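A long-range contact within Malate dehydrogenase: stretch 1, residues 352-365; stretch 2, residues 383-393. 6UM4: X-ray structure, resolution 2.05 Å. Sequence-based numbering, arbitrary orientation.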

# COMPACT_ATOMS: atom_id res chain seq x y z
N GLU A 352 5.37 10.67 -20.12
CA GLU A 352 5.07 9.55 -20.99
C GLU A 352 3.59 9.52 -21.33
O GLU A 352 2.76 10.06 -20.59
CB GLU A 352 5.47 8.23 -20.33
CG GLU A 352 6.97 8.12 -20.07
CD GLU A 352 7.75 7.81 -21.33
OE1 GLU A 352 7.15 7.27 -22.30
OE2 GLU A 352 8.96 8.13 -21.37
N TRP A 353 3.26 8.89 -22.45
CA TRP A 353 1.86 8.60 -22.73
C TRP A 353 1.28 7.79 -21.59
O TRP A 353 1.87 6.80 -21.15
CB TRP A 353 1.69 7.79 -24.01
CG TRP A 353 2.12 8.42 -25.28
CD1 TRP A 353 2.82 9.58 -25.44
CD2 TRP A 353 1.90 7.89 -26.59
NE1 TRP A 353 3.06 9.80 -26.78
CE2 TRP A 353 2.50 8.77 -27.50
CE3 TRP A 353 1.26 6.75 -27.08
CZ2 TRP A 353 2.47 8.56 -28.88
CZ3 TRP A 353 1.24 6.53 -28.45
CH2 TRP A 353 1.84 7.43 -29.33
N VAL A 354 0.10 8.18 -21.13
CA VAL A 354 -0.68 7.32 -20.25
C VAL A 354 -2.06 7.19 -20.86
O VAL A 354 -2.44 7.94 -21.77
CB VAL A 354 -0.73 7.85 -18.79
CG1 VAL A 354 0.67 7.92 -18.22
CG2 VAL A 354 -1.42 9.22 -18.73
N SER A 355 -2.78 6.16 -20.42
CA SER A 355 -4.15 5.93 -20.84
C SER A 355 -5.10 6.42 -19.77
O SER A 355 -4.89 6.17 -18.58
CB SER A 355 -4.41 4.45 -21.13
OG SER A 355 -3.59 3.96 -22.19
N MET A 356 -6.13 7.14 -20.20
CA MET A 356 -7.27 7.59 -19.40
C MET A 356 -8.51 7.47 -20.27
O MET A 356 -8.44 7.75 -21.47
CB MET A 356 -7.10 9.05 -18.95
CG MET A 356 -5.87 9.31 -18.04
SD MET A 356 -5.58 11.08 -17.76
CE MET A 356 -6.82 11.46 -16.52
N ALA A 357 -9.63 7.04 -19.68
CA ALA A 357 -10.94 7.07 -20.34
C ALA A 357 -11.56 8.45 -20.14
O ALA A 357 -11.93 8.81 -19.01
CB ALA A 357 -11.85 5.98 -19.79
N ILE A 358 -11.72 9.20 -21.22
CA ILE A 358 -12.04 10.63 -21.12
C ILE A 358 -13.27 10.91 -21.99
O ILE A 358 -13.61 10.12 -22.87
CB ILE A 358 -10.83 11.50 -21.54
CG1 ILE A 358 -10.63 11.40 -23.06
CG2 ILE A 358 -9.55 11.01 -20.84
CD1 ILE A 358 -9.46 12.20 -23.58
N PRO A 359 -13.96 12.03 -21.74
CA PRO A 359 -15.07 12.39 -22.64
C PRO A 359 -14.57 12.61 -24.06
O PRO A 359 -13.62 13.36 -24.30
CB PRO A 359 -15.63 13.69 -22.04
CG PRO A 359 -14.51 14.24 -21.20
CD PRO A 359 -13.82 13.01 -20.65
N SER A 360 -15.23 11.95 -25.00
CA SER A 360 -14.87 12.13 -26.40
C SER A 360 -15.35 13.49 -26.90
O SER A 360 -16.54 13.81 -26.85
CB SER A 360 -15.46 11.01 -27.24
OG SER A 360 -15.28 11.28 -28.61
N ARG A 361 -14.40 14.30 -27.38
CA ARG A 361 -14.69 15.46 -28.21
C ARG A 361 -14.44 15.16 -29.69
O ARG A 361 -14.12 16.07 -30.46
CB ARG A 361 -13.87 16.66 -27.75
CG ARG A 361 -14.00 17.02 -26.25
CD ARG A 361 -15.40 17.55 -25.92
NE ARG A 361 -15.51 18.03 -24.53
CZ ARG A 361 -16.58 18.65 -24.02
NH1 ARG A 361 -17.57 19.03 -24.81
NH2 ARG A 361 -16.59 19.02 -22.75
N GLY A 362 -14.56 13.90 -30.09
CA GLY A 362 -14.34 13.53 -31.48
C GLY A 362 -12.90 13.28 -31.87
O GLY A 362 -12.63 13.15 -33.07
N GLN A 363 -11.98 13.18 -30.91
CA GLN A 363 -10.61 12.82 -31.22
C GLN A 363 -10.57 11.53 -32.04
O GLN A 363 -11.28 10.57 -31.74
CB GLN A 363 -9.80 12.63 -29.93
CG GLN A 363 -9.62 13.89 -29.08
CD GLN A 363 -10.68 14.05 -28.02
OE1 GLN A 363 -11.78 13.50 -28.14
NE2 GLN A 363 -10.34 14.76 -26.94
N TYR A 364 -9.76 11.54 -33.10
CA TYR A 364 -9.62 10.40 -34.00
C TYR A 364 -10.97 9.93 -34.57
O TYR A 364 -11.16 8.76 -34.90
CB TYR A 364 -8.85 9.26 -33.31
CG TYR A 364 -7.43 9.72 -33.04
CD1 TYR A 364 -6.50 9.77 -34.08
CD2 TYR A 364 -7.03 10.17 -31.80
CE1 TYR A 364 -5.21 10.22 -33.88
CE2 TYR A 364 -5.75 10.64 -31.58
CZ TYR A 364 -4.84 10.65 -32.62
OH TYR A 364 -3.56 11.12 -32.44
N GLY A 365 -11.94 10.85 -34.65
CA GLY A 365 -13.25 10.54 -35.19
C GLY A 365 -14.15 9.74 -34.27
O GLY A 365 -15.22 9.30 -34.71
N LYS A 383 -4.82 19.04 -16.10
CA LYS A 383 -4.94 19.23 -17.54
C LYS A 383 -4.25 18.10 -18.30
O LYS A 383 -3.08 17.79 -18.04
CB LYS A 383 -4.34 20.58 -17.94
CG LYS A 383 -4.90 21.75 -17.14
CD LYS A 383 -3.89 22.89 -17.03
CE LYS A 383 -4.47 24.12 -16.33
NZ LYS A 383 -4.77 23.94 -14.86
N TYR A 384 -4.96 17.52 -19.27
CA TYR A 384 -4.40 16.49 -20.14
C TYR A 384 -4.84 16.78 -21.57
O TYR A 384 -5.79 17.53 -21.81
CB TYR A 384 -4.84 15.07 -19.74
CG TYR A 384 -6.35 14.88 -19.68
CD1 TYR A 384 -7.11 14.78 -20.84
CD2 TYR A 384 -7.01 14.81 -18.45
CE1 TYR A 384 -8.50 14.62 -20.78
CE2 TYR A 384 -8.38 14.63 -18.39
CZ TYR A 384 -9.13 14.54 -19.56
OH TYR A 384 -10.50 14.37 -19.49
N GLY A 385 -4.11 16.17 -22.51
CA GLY A 385 -4.41 16.30 -23.93
C GLY A 385 -4.14 15.01 -24.70
O GLY A 385 -3.11 14.34 -24.51
N VAL A 386 -5.08 14.65 -25.57
CA VAL A 386 -4.91 13.46 -26.38
C VAL A 386 -3.69 13.64 -27.28
O VAL A 386 -3.46 14.72 -27.83
CB VAL A 386 -6.19 13.21 -27.20
CG1 VAL A 386 -6.01 12.04 -28.14
CG2 VAL A 386 -7.37 12.98 -26.26
N ILE A 387 -2.90 12.57 -27.41
CA ILE A 387 -1.77 12.61 -28.32
C ILE A 387 -2.31 12.81 -29.73
O ILE A 387 -3.18 12.05 -30.18
CB ILE A 387 -0.93 11.33 -28.22
CG1 ILE A 387 -0.47 11.09 -26.78
CG2 ILE A 387 0.28 11.40 -29.14
CD1 ILE A 387 0.50 12.14 -26.29
N GLU A 388 -1.82 13.83 -30.42
CA GLU A 388 -2.36 14.20 -31.73
C GLU A 388 -1.51 13.65 -32.86
O GLU A 388 -0.33 13.32 -32.68
CB GLU A 388 -2.45 15.72 -31.88
CG GLU A 388 -3.43 16.39 -30.94
CD GLU A 388 -3.38 17.89 -31.04
OE1 GLU A 388 -2.59 18.41 -31.86
OE2 GLU A 388 -4.11 18.56 -30.27
N GLY A 389 -2.12 13.54 -34.03
CA GLY A 389 -1.35 13.25 -35.22
C GLY A 389 -1.05 11.79 -35.47
O GLY A 389 -0.29 11.49 -36.40
N LEU A 390 -1.60 10.88 -34.70
CA LEU A 390 -1.23 9.49 -34.85
C LEU A 390 -1.92 8.90 -36.07
O LEU A 390 -3.13 9.03 -36.22
CB LEU A 390 -1.59 8.70 -33.59
CG LEU A 390 -0.92 9.17 -32.30
CD1 LEU A 390 -1.46 8.38 -31.13
CD2 LEU A 390 0.59 9.03 -32.40
N PRO A 391 -1.17 8.27 -36.99
CA PRO A 391 -1.81 7.57 -38.11
C PRO A 391 -2.40 6.25 -37.62
O PRO A 391 -1.71 5.41 -37.05
CB PRO A 391 -0.65 7.34 -39.08
CG PRO A 391 0.56 7.26 -38.21
CD PRO A 391 0.29 8.15 -37.00
N ILE A 392 -3.70 6.07 -37.85
CA ILE A 392 -4.44 4.91 -37.36
C ILE A 392 -4.57 3.92 -38.51
O ILE A 392 -5.27 4.19 -39.48
CB ILE A 392 -5.82 5.31 -36.82
CG1 ILE A 392 -5.68 6.36 -35.72
CG2 ILE A 392 -6.53 4.10 -36.26
CD1 ILE A 392 -4.78 5.94 -34.58
N ASN A 393 -3.92 2.76 -38.40
CA ASN A 393 -4.06 1.77 -39.46
C ASN A 393 -5.36 0.99 -39.33
O ASN A 393 -6.12 1.12 -38.36
CB ASN A 393 -2.89 0.78 -39.47
CG ASN A 393 -2.68 0.07 -38.15
OD1 ASN A 393 -3.62 -0.47 -37.53
ND2 ASN A 393 -1.42 -0.01 -37.75
O HOH W 1 -7.56 16.66 -26.13

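The two strands, 353-359 and 383-386, cross almost at right angles (97° between their N-to-C directions) with axes no nearer than 9.4 Å. At that spacing side chains bridge the gap, and no backbone-to-backbone hydrogen bond joins the stretches.

Along the first strand, Met356 and Ile358 both direct CA-to-CB toward the second stretch, while Ala357 between them points away, the alternation expected of a strand. Tyr384, with chi1 at 56° (p), receives both. Met356 is m, t, p, which brings CE to 3.9 Å from Tyr384 CD2 and SD to 4.6 Å from the ring centroid, an oblique sulfur-aromatic approach 33° off the normal. Ile358, with chi1 p and chi2 t, packs on both Tyr384 and Val386: its CG2 and its CD1 each lie 3.8 Å from Tyr384 CE1, and the same CD1 lies 3.5 Å from Val386 CG2.

Trp353 sets out sideways, but with chi1 at -64° (m) the indole comes nearer. Ile387 covers one face: its CG1 sits 3.7 Å from the centroid of the Trp353 five-membered ring and 7° off the normal, a CH-pi contact. Both Ile387 chi angles are m, and its CD1 is 3.6 Å from Trp353 CD1. Farther along the indole, Trp353 CH2 meets Leu390 CD2 at 3.7 Å.

Tyr364, the residue most covered here (126 Å²), uses chi1 m to carry its hydroxyl into the 387-390 loop. Tyr364 OH donates to Ile387 O at a very short 2.5 Å and accepts from Leu390 N at 3.0 Å with a 162° angle. Gly389 N, though 3.2 Å from Tyr364 OH, fails on angle. The ring also packs against Val386, CE2 of Tyr364 to CG1 of Val386 being 3.7 Å.

Water 1 links Val386 N (3.2 Å from its O) to Gln363 NE2 (3.5 Å from the same O, weak), accepting from both.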